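Local coordinates for metallocarboxypeptidase (Trypanosoma cruzi, PDB 3DWC), which probably releases C-terminal amino acids other than proline from peptides, as a metal-dependent carboxypeptidase of the M32 family, at residues Asp221-Phe225 / Leu455-Leu459; Gly264-Glu268 / Ser301-Glu305; Lys244-Ile249 / Ala272-Cys278. All coordinates share one frame; numbering follows the deposited sequence.

Contact 1. Residues Asp221-Phe225 / Leu455-Leu459; sequences DVWKF and LGKIL. With GLY (glycine), chain O; ALA (alanine), chain P.
With CG lying opposite its carbonyl carbon (chi1 -56°) and the chain extended beyond it, Leu455 sends methyl CD1 over one face of the Trp223 indole. Trp223 itself has an unusual first torsion, chi1 -99°, away from the staggered values, and this turns the ring broadside to the leucine. The result is a CH-pi contact: Leu455 CD1 stands 3.6 Å from the centroid of the six-membered ring of Trp223, 13° off the normal. Leu459, one helical turn further on, meets the same indole at its pyrrole end, where Leu459 CD2 is 3.7 Å from Trp223 CD1, while its other methyl rests against the Trp223 carbonyl. Val222 CG1 completes the apolar patch, 3.8 Å from Leu455 CD1.

The polar half of the contact lies beside this patch. Helix 209-222 ends in a Schellman motif with Lys224, at positive phi, as its C' residue. Water 1 donates to Val222 O at 2.6 Å and accepts from Lys224 NZ and from Leu455 N, so it joins the end of one helix to the residue just before the start of helix 456-467. Gly456 N approaches the amino nitrogen of the bound glycine to 2.8 Å, and Lys224 NZ lies 3.1 Å from that glycine N. Asp454 OD1 is also hydrogen-bonded to the glycine, and Lys457 CG packs on CB of the alanine.

Chemically, the interface pairs an indole-leucine core, continued by Ile266 and Ala304 beyond the tryptophan, with a hydrated edge. Here the water satisfies both a carbonyl at a helix C-terminus and an amide near a helix N-terminus, beside the site that holds the amino end of the bound Gly-Ala unit.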
loop_
_atom_site.group_PDB
_atom_site.type_symbol
_atom_site.label_atom_id
_atom_site.label_comp_id
_atom_site.label_asym_id
_atom_site.label_seq_id
_atom_site.Cartn_x
_atom_site.Cartn_y
_atom_site.Cartn_z
ATOM N N ASP B 221 3.515 21.876 6.861
ATOM C CA ASP B 221 3.502 23.038 5.938
ATOM C C ASP B 221 4.582 24.099 6.231
ATOM O O ASP B 221 5.199 24.676 5.314
ATOM C CB ASP B 221 2.131 23.732 5.946
ATOM C CG ASP B 221 1.044 22.917 5.246
ATOM O OD1 ASP B 221 1.355 21.969 4.470
ATOM O OD2 ASP B 221 -0.147 23.253 5.459
ATOM N N VAL B 222 4.822 24.362 7.518
ATOM C CA VAL B 222 5.899 25.255 7.940
ATOM C C VAL B 222 7.237 24.720 7.427
ATOM O O VAL B 222 8.063 25.485 6.985
ATOM C CB VAL B 222 5.910 25.455 9.492
ATOM C CG1 VAL B 222 7.169 26.172 9.974
ATOM C CG2 VAL B 222 4.608 26.169 9.955
ATOM N N TRP B 223 7.439 23.393 7.456
ATOM C CA TRP B 223 8.667 22.812 6.880
ATOM C C TRP B 223 8.641 22.614 5.346
ATOM O O TRP B 223 9.538 21.999 4.764
ATOM C CB TRP B 223 9.026 21.492 7.588
ATOM C CG TRP B 223 10.075 21.685 8.609
ATOM C CD1 TRP B 223 11.396 21.432 8.473
ATOM C CD2 TRP B 223 9.882 22.080 9.970
ATOM N NE1 TRP B 223 12.056 21.682 9.650
ATOM C CE2 TRP B 223 11.143 22.082 10.586
ATOM C CE3 TRP B 223 8.763 22.425 10.728
ATOM C CZ2 TRP B 223 11.320 22.455 11.878
ATOM C CZ3 TRP B 223 8.956 22.805 12.019
ATOM C CH2 TRP B 223 10.216 22.803 12.590
ATOM N N LYS B 224 7.577 23.097 4.719
ATOM C CA LYS B 224 7.355 23.009 3.276
ATOM C C LYS B 224 7.378 21.576 2.779
ATOM O O LYS B 224 7.790 21.295 1.674
ATOM C CB LYS B 224 8.305 23.952 2.548
ATOM C CG LYS B 224 8.316 25.304 3.231
ATOM C CD LYS B 224 8.989 26.345 2.451
ATOM C CE LYS B 224 9.192 27.616 3.312
ATOM N NZ LYS B 224 7.914 28.434 3.654
ATOM N N PHE B 225 6.883 20.650 3.606
ATOM C CA PHE B 225 6.572 19.298 3.126
ATOM C C PHE B 225 5.684 19.348 1.846
ATOM O O PHE B 225 4.641 20.031 1.741
ATOM C CB PHE B 225 5.957 18.459 4.251
ATOM C CG PHE B 225 5.787 16.987 3.927
ATOM C CD1 PHE B 225 6.744 16.062 4.280
ATOM C CD2 PHE B 225 4.623 16.522 3.364
ATOM C CE1 PHE B 225 6.551 14.734 4.011
ATOM C CE2 PHE B 225 4.445 15.216 3.075
ATOM C CZ PHE B 225 5.396 14.311 3.394
ATOM N N LEU B 455 10.915 29.328 7.409
ATOM C CA LEU B 455 12.124 28.489 7.382
ATOM C C LEU B 455 12.856 28.365 6.065
ATOM O O LEU B 455 13.926 27.800 6.024
ATOM C CB LEU B 455 11.842 27.089 7.914
ATOM C CG LEU B 455 11.252 27.022 9.323
ATOM C CD1 LEU B 455 10.911 25.565 9.614
ATOM C CD2 LEU B 455 12.181 27.601 10.400
ATOM N N GLY B 456 12.335 28.947 5.003
ATOM C CA GLY B 456 12.896 28.727 3.668
ATOM C C GLY B 456 14.397 28.964 3.521
ATOM O O GLY B 456 15.052 28.270 2.751
ATOM N N LYS B 457 14.939 29.956 4.219
ATOM C CA LYS B 457 16.370 30.301 4.061
ATOM C C LYS B 457 17.211 29.204 4.732
ATOM O O LYS B 457 18.337 28.822 4.289
ATOM C CB LYS B 457 16.658 31.638 4.709
ATOM C CG LYS B 457 16.355 32.837 3.848
ATOM C CD LYS B 457 16.511 34.094 4.651
ATOM C CE LYS B 457 16.205 35.306 3.810
ATOM N NZ LYS B 457 16.737 36.530 4.485
ATOM N N ILE B 458 16.641 28.678 5.812
ATOM C CA ILE B 458 17.302 27.631 6.545
ATOM C C ILE B 458 17.234 26.369 5.704
ATOM O O ILE B 458 18.261 25.745 5.472
ATOM C CB ILE B 458 16.727 27.436 7.947
ATOM C CG1 ILE B 458 16.827 28.716 8.797
ATOM C CG2 ILE B 458 17.498 26.316 8.715
ATOM C CD1 ILE B 458 16.060 28.536 10.171
ATOM N N LEU B 459 16.039 26.016 5.215
ATOM C CA LEU B 459 15.846 24.783 4.469
ATOM C C LEU B 459 16.692 24.826 3.201
ATOM O O LEU B 459 17.244 23.811 2.818
ATOM C CB LEU B 459 14.355 24.522 4.129
ATOM C CG LEU B 459 13.375 24.475 5.312
ATOM C CD1 LEU B 459 11.935 24.467 4.840
ATOM C CD2 LEU B 459 13.719 23.256 6.213
HETATM N N GLY O . 10.107 30.472 4.303
HETATM C CA GLY O . 9.687 31.169 3.056
HETATM C C GLY O . 10.674 31.129 1.905
HETATM O O GLY O . 10.434 30.458 0.884
HETATM N N ALA P . 11.795 31.831 2.101
HETATM C CA ALA P . 12.769 32.162 1.040
HETATM C C ALA P . 13.663 30.979 0.657
HETATM O O ALA P . 14.877 31.128 0.474
HETATM C CB ALA P . 13.629 33.368 1.475
HETATM O O HOH W 1 8.307 28.035 6.733
#

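Contact 2. Residues Gly264-Glu268 / Ser301-Glu305; sequences GVIHE and SLFAE. With CO (cobalt (II) ion), chain Q.
The His267 imidazole has Ser301 on one face and two different neighbours at its edge. Ser301 CB sits over that face, 3.4 Å from the ring centroid, displaced toward the rim in a CH-pi contact. At the edge, near the ring plane, Leu302 CD2 packs 3.6 Å from His267 CE1, its side chain running alongside the histidine in the same direction. Also at the edge, Glu305 OE1 accepts a hydrogen bond from His267 ND1 at 2.7 Å. The donor reaches this oxygen on its anti side, 25° out of the carboxylate plane, and the ring and carboxylate planes stand 74° apart.

His267 CG lies anti to the backbone N (chi1 -174°), which swings the ring across to helix 294-309 while NE2 faces the cobalt ion, 2.2 Å away. Although Ser301 OG comes near His267 NE2, that nitrogen is committed to the metal; the hydroxyl is hydrogen-bonded instead to Glu298 O. The axes of segments 264-268 and 301-305 run roughly antiparallel and come within 7.7 Å, aided by the small Ala304. Its carbonyl oxygen lies 3.5 Å from Ile266 CG2.

His267 and Glu268 belong to the HExxH motif of the peptidase; His271 and Glu298 complete the protein ligands of the cobalt, which three waters also bind. Glu268, the predicted proton donor/acceptor, turns away from helix 294-309 and takes a hydrogen bond from metal-bound water 2 on its OE2. Because it bonds to the metal ligand His267, Glu305 is a second-shell residue, itself held by a salt bridge from OE2 to Arg310. Its bond to ND1 fixes the rotation of the imidazole and leaves NE2 directed at cobalt, and the carboxylate probably makes that nitrogen a stronger electron donor to the metal.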
loop_
_atom_site.group_PDB
_atom_site.type_symbol
_atom_site.label_atom_id
_atom_site.label_comp_id
_atom_site.label_asym_id
_atom_site.label_seq_id
_atom_site.Cartn_x
_atom_site.Cartn_y
_atom_site.Cartn_z
ATOM N N GLY B 264 7.609 14.553 17.514
ATOM C CA GLY B 264 7.739 13.363 16.652
ATOM C C GLY B 264 7.495 13.623 15.176
ATOM O O GLY B 264 8.259 13.212 14.332
ATOM N N VAL B 265 6.422 14.303 14.853
ATOM C CA VAL B 265 6.180 14.674 13.462
ATOM C C VAL B 265 7.251 15.602 12.899
ATOM O O VAL B 265 7.668 15.444 11.766
ATOM C CB VAL B 265 4.791 15.292 13.301
ATOM C CG1 VAL B 265 4.639 16.091 12.011
ATOM C CG2 VAL B 265 3.761 14.170 13.385
ATOM N N ILE B 266 7.715 16.536 13.704
ATOM C CA ILE B 266 8.784 17.460 13.296
ATOM C C ILE B 266 10.064 16.643 12.969
ATOM O O ILE B 266 10.694 16.810 11.944
ATOM C CB ILE B 266 9.016 18.571 14.376
ATOM C CG1 ILE B 266 7.866 19.577 14.352
ATOM C CG2 ILE B 266 10.379 19.335 14.110
ATOM C CD1 ILE B 266 7.833 20.607 15.506
ATOM N N HIS B 267 10.421 15.745 13.852
ATOM C CA HIS B 267 11.534 14.811 13.638
ATOM C C HIS B 267 11.421 14.050 12.292
ATOM O O HIS B 267 12.341 14.021 11.483
ATOM C CB HIS B 267 11.554 13.817 14.828
ATOM C CG HIS B 267 12.724 12.896 14.813
ATOM N ND1 HIS B 267 13.835 13.096 15.607
ATOM C CD2 HIS B 267 12.979 11.789 14.076
ATOM C CE1 HIS B 267 14.737 12.161 15.339
ATOM N NE2 HIS B 267 14.239 11.358 14.412
ATOM N N GLU B 268 10.274 13.418 12.049
ATOM C CA GLU B 268 10.095 12.652 10.834
ATOM C C GLU B 268 10.021 13.531 9.614
ATOM O O GLU B 268 10.486 13.158 8.572
ATOM C CB GLU B 268 8.842 11.799 10.931
ATOM C CG GLU B 268 8.856 10.836 12.068
ATOM C CD GLU B 268 10.044 9.881 12.070
ATOM O OE1 GLU B 268 10.521 9.499 10.980
ATOM O OE2 GLU B 268 10.484 9.472 13.190
ATOM N N SER B 301 16.853 14.849 10.864
ATOM C CA SER B 301 15.691 14.812 11.744
ATOM C C SER B 301 15.911 15.707 12.966
ATOM O O SER B 301 15.001 16.421 13.456
ATOM C CB SER B 301 15.430 13.377 12.164
ATOM O OG SER B 301 16.613 12.841 12.695
ATOM N N LEU B 302 17.110 15.628 13.510
ATOM C CA LEU B 302 17.437 16.349 14.749
ATOM C C LEU B 302 17.740 17.815 14.537
ATOM O O LEU B 302 17.572 18.644 15.431
ATOM C CB LEU B 302 18.553 15.646 15.507
ATOM C CG LEU B 302 18.168 14.259 16.028
ATOM C CD1 LEU B 302 19.391 13.564 16.632
ATOM C CD2 LEU B 302 17.045 14.302 17.030
ATOM N N PHE B 303 18.160 18.163 13.357
ATOM C CA PHE B 303 18.210 19.570 12.992
ATOM C C PHE B 303 16.809 20.204 13.104
ATOM O O PHE B 303 16.623 21.267 13.723
ATOM C CB PHE B 303 18.759 19.674 11.582
ATOM C CG PHE B 303 19.068 21.073 11.163
ATOM C CD1 PHE B 303 20.327 21.583 11.306
ATOM C CD2 PHE B 303 18.076 21.867 10.619
ATOM C CE1 PHE B 303 20.618 22.887 10.893
ATOM C CE2 PHE B 303 18.352 23.160 10.150
ATOM C CZ PHE B 303 19.633 23.677 10.312
ATOM N N ALA B 304 15.813 19.495 12.562
ATOM C CA ALA B 304 14.426 19.916 12.649
ATOM C C ALA B 304 13.929 19.920 14.080
ATOM O O ALA B 304 13.484 20.937 14.591
ATOM C CB ALA B 304 13.470 19.007 11.732
ATOM N N GLU B 305 13.992 18.773 14.717
ATOM C CA GLU B 305 13.488 18.616 16.045
ATOM C C GLU B 305 14.224 19.413 17.084
ATOM O O GLU B 305 13.593 20.137 17.865
ATOM C CB GLU B 305 13.488 17.129 16.446
ATOM C CG GLU B 305 12.758 16.914 17.700
ATOM C CD GLU B 305 13.001 15.575 18.351
ATOM O OE1 GLU B 305 13.602 14.675 17.757
ATOM O OE2 GLU B 305 12.556 15.448 19.487
HETATM CO CO CO Q . 15.059 9.560 13.396
HETATM O O HOH W 2 13.034 8.566 13.495
HETATM O O HOH W 3 15.383 8.788 14.989
HETATM O O HOH W 4 15.667 7.503 13.011
#

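Contact 3. Residues Lys244-Ile249 / Ala272-Cys278; sequences KEDVRI and AKYEQNC
Charge pairing joins Lys244 to Glu275. Lys244 NZ donates to Glu275 OE2 at 2.9 Å in a salt bridge, meeting the syn side of the oxygen 24° out of the carboxylate plane. Both chains fold to make it: the lysine bends at chi4 and the glutamate at chi2, so that the carboxylate curls back beside the lysine methylenes. Lys244 CG is 3.3 Å from the same OE2, and its CB packs against the backbone oxygen of Glu275. The other oxygen, Glu275 OE1, is bound by His297, which leaves the carboxylate held from two directions.

Apolar contacts centre on Val247, whose two methyls divide the work. CG1, anti to the backbone N (chi1 176°), meets Ala272 CB at 3.7 Å; CG2 reaches further along the helix to Gln276 CG at 3.7 Å and to Glu275 CB. Ile249 CG2 adds a looser touch on Ala272 CB at 4.1 Å, and Cys278 CB packs against Lys244 CD. Gln276 contributes its CG here, while its amide NE2 is hydrogen-bonded to Asp226 O.

On the other side of the strand, an ion pair within residues 244-249 is turned from the helix. Arg248 grips Asp246 side-on, with NE to OD1 and NH2 to OD2, and also makes a salt bridge through NH1 to Asp29 of the second subunit.

The strand segment runs almost antiparallel to the end of helix 259-276, at 169°, with 8.9 Å between axes. Strand 246-251 is the middle one of a small mixed sheet, flanked by 230-234 and 240-241; one side of it thus rests on the metal-binding helix, where Ile249 also touches Glu268, and the other faces the second subunit.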
loop_
_atom_site.group_PDB
_atom_site.type_symbol
_atom_site.label_atom_id
_atom_site.label_comp_id
_atom_site.label_asym_id
_atom_site.label_seq_id
_atom_site.Cartn_x
_atom_site.Cartn_y
_atom_site.Cartn_z
ATOM N N LYS B 244 11.127 7.910 -2.191
ATOM C CA LYS B 244 11.518 9.338 -2.330
ATOM C C LYS B 244 10.517 10.229 -3.073
ATOM O O LYS B 244 10.370 11.433 -2.780
ATOM C CB LYS B 244 12.886 9.443 -2.996
ATOM C CG LYS B 244 14.005 8.866 -2.134
ATOM C CD LYS B 244 15.374 9.291 -2.677
ATOM C CE LYS B 244 16.467 8.253 -2.407
ATOM N NZ LYS B 244 16.682 8.020 -0.963
ATOM N N GLU B 245 9.854 9.646 -4.058
ATOM C CA GLU B 245 8.770 10.318 -4.792
ATOM C C GLU B 245 7.442 10.368 -4.038
ATOM O O GLU B 245 6.486 11.001 -4.499
ATOM C CB GLU B 245 8.539 9.627 -6.162
ATOM C CG GLU B 245 9.808 9.395 -6.961
ATOM C CD GLU B 245 10.490 8.074 -6.697
ATOM O OE1 GLU B 245 11.393 7.762 -7.507
ATOM O OE2 GLU B 245 10.155 7.352 -5.704
ATOM N N ASP B 246 7.367 9.699 -2.887
ATOM C CA ASP B 246 6.110 9.461 -2.236
ATOM C C ASP B 246 6.462 9.116 -0.804
ATOM O O ASP B 246 6.419 7.960 -0.413
ATOM C CB ASP B 246 5.380 8.315 -2.993
ATOM C CG ASP B 246 3.981 8.045 -2.466
ATOM O OD1 ASP B 246 3.662 8.512 -1.329
ATOM O OD2 ASP B 246 3.208 7.321 -3.185
ATOM N N VAL B 247 6.838 10.140 -0.018
ATOM C CA VAL B 247 7.414 9.930 1.311
ATOM C C VAL B 247 6.278 9.982 2.325
ATOM O O VAL B 247 5.534 10.936 2.353
ATOM C CB VAL B 247 8.480 11.004 1.662
ATOM C CG1 VAL B 247 9.006 10.792 3.188
ATOM C CG2 VAL B 247 9.567 10.963 0.686
ATOM N N ARG B 248 6.138 8.938 3.118
ATOM C CA ARG B 248 5.003 8.724 3.969
ATOM C C ARG B 248 5.515 8.552 5.415
ATOM O O ARG B 248 6.218 7.587 5.728
ATOM C CB ARG B 248 4.202 7.478 3.520
ATOM C CG ARG B 248 3.720 7.605 2.079
ATOM C CD ARG B 248 2.703 6.560 1.700
ATOM N NE ARG B 248 2.329 6.710 0.295
ATOM C CZ ARG B 248 1.457 5.919 -0.305
ATOM N NH1 ARG B 248 0.888 4.954 0.374
ATOM N NH2 ARG B 248 1.225 6.035 -1.600
ATOM N N ILE B 249 5.120 9.503 6.261
ATOM C CA ILE B 249 5.470 9.539 7.647
ATOM C C ILE B 249 4.239 9.243 8.502
ATOM O O ILE B 249 3.118 9.436 8.084
ATOM C CB ILE B 249 6.101 10.885 8.031
ATOM C CG1 ILE B 249 5.108 12.035 8.046
ATOM C CG2 ILE B 249 7.227 11.264 7.086
ATOM C CD1 ILE B 249 5.707 13.211 8.794
ATOM N N ALA B 272 12.035 13.343 6.161
ATOM C CA ALA B 272 11.288 13.463 4.911
ATOM C C ALA B 272 11.867 14.479 3.962
ATOM O O ALA B 272 11.894 14.255 2.734
ATOM C CB ALA B 272 9.809 13.816 5.195
ATOM N N LYS B 273 12.301 15.609 4.500
ATOM C CA LYS B 273 12.834 16.681 3.637
ATOM C C LYS B 273 14.090 16.197 2.947
ATOM O O LYS B 273 14.350 16.536 1.791
ATOM C CB LYS B 273 13.150 17.932 4.457
ATOM C CG LYS B 273 11.896 18.683 5.048
ATOM C CD LYS B 273 10.961 19.245 3.958
ATOM C CE LYS B 273 11.613 20.432 3.185
ATOM N NZ LYS B 273 10.718 20.940 2.107
ATOM N N TYR B 274 14.878 15.391 3.634
ATOM C CA TYR B 274 16.061 14.807 3.019
ATOM C C TYR B 274 15.652 13.884 1.863
ATOM O O TYR B 274 16.115 14.061 0.710
ATOM C CB TYR B 274 16.896 14.086 4.075
ATOM C CG TYR B 274 18.314 13.659 3.731
ATOM C CD1 TYR B 274 18.947 14.000 2.541
ATOM C CD2 TYR B 274 19.035 12.937 4.646
ATOM C CE1 TYR B 274 20.321 13.587 2.297
ATOM C CE2 TYR B 274 20.357 12.506 4.402
ATOM C CZ TYR B 274 20.986 12.856 3.230
ATOM O OH TYR B 274 22.280 12.455 3.032
ATOM N N GLU B 275 14.750 12.943 2.163
ATOM C CA GLU B 275 14.241 12.001 1.166
ATOM C C GLU B 275 13.595 12.701 -0.048
ATOM O O GLU B 275 13.883 12.318 -1.202
ATOM C CB GLU B 275 13.290 10.986 1.823
ATOM C CG GLU B 275 13.998 10.059 2.836
ATOM C CD GLU B 275 14.996 9.115 2.157
ATOM O OE1 GLU B 275 16.079 8.811 2.708
ATOM O OE2 GLU B 275 14.702 8.683 1.038
ATOM N N GLN B 276 12.792 13.757 0.179
ATOM C CA GLN B 276 12.054 14.413 -0.904
ATOM C C GLN B 276 12.943 15.242 -1.790
ATOM O O GLN B 276 12.536 15.605 -2.911
ATOM C CB GLN B 276 10.945 15.366 -0.363
ATOM C CG GLN B 276 9.766 14.653 0.281
ATOM C CD GLN B 276 8.552 15.545 0.439
ATOM O OE1 GLN B 276 8.660 16.775 0.729
ATOM N NE2 GLN B 276 7.373 14.954 0.179
ATOM N N ASN B 277 14.110 15.624 -1.260
ATOM C CA ASN B 277 15.044 16.445 -1.981
ATOM C C ASN B 277 16.383 15.801 -2.243
ATOM O O ASN B 277 17.344 16.510 -2.573
ATOM C CB ASN B 277 15.228 17.765 -1.256
ATOM C CG ASN B 277 13.955 18.536 -1.195
ATOM O OD1 ASN B 277 13.606 19.211 -2.160
ATOM N ND2 ASN B 277 13.213 18.386 -0.102
ATOM N N CYS B 278 16.439 14.476 -2.178
ATOM C CA CYS B 278 17.708 13.781 -2.301
ATOM C C CYS B 278 18.207 13.836 -3.734
ATOM O O CYS B 278 17.522 13.391 -4.646
ATOM C CB CYS B 278 17.609 12.326 -1.785
ATOM S SG CYS B 278 19.227 11.587 -1.465
#

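Helix 259-276 ties the contacts together: contacts 2 and 3 use successive parts of it, and contact 1 packs against it through Trp223 on Ile266 and Phe225 on Ala272. Trp223 also touches Ala304 of helix 294-309, and Phe225 touches Val247 of the strand. Contacts 2 and 3 are nested within the chain loop closed by contact 1. Contact 2 is buried nearest the centre of the chain and has metal and carboxylate chemistry. Contact 1, farther out but still largely buried, combines an aromatic core with a hydrated, ligand-bearing edge. Contact 3 is partly buried, and joins the strand to the helix by aliphatic packing and the loop before the strand by a salt bridge.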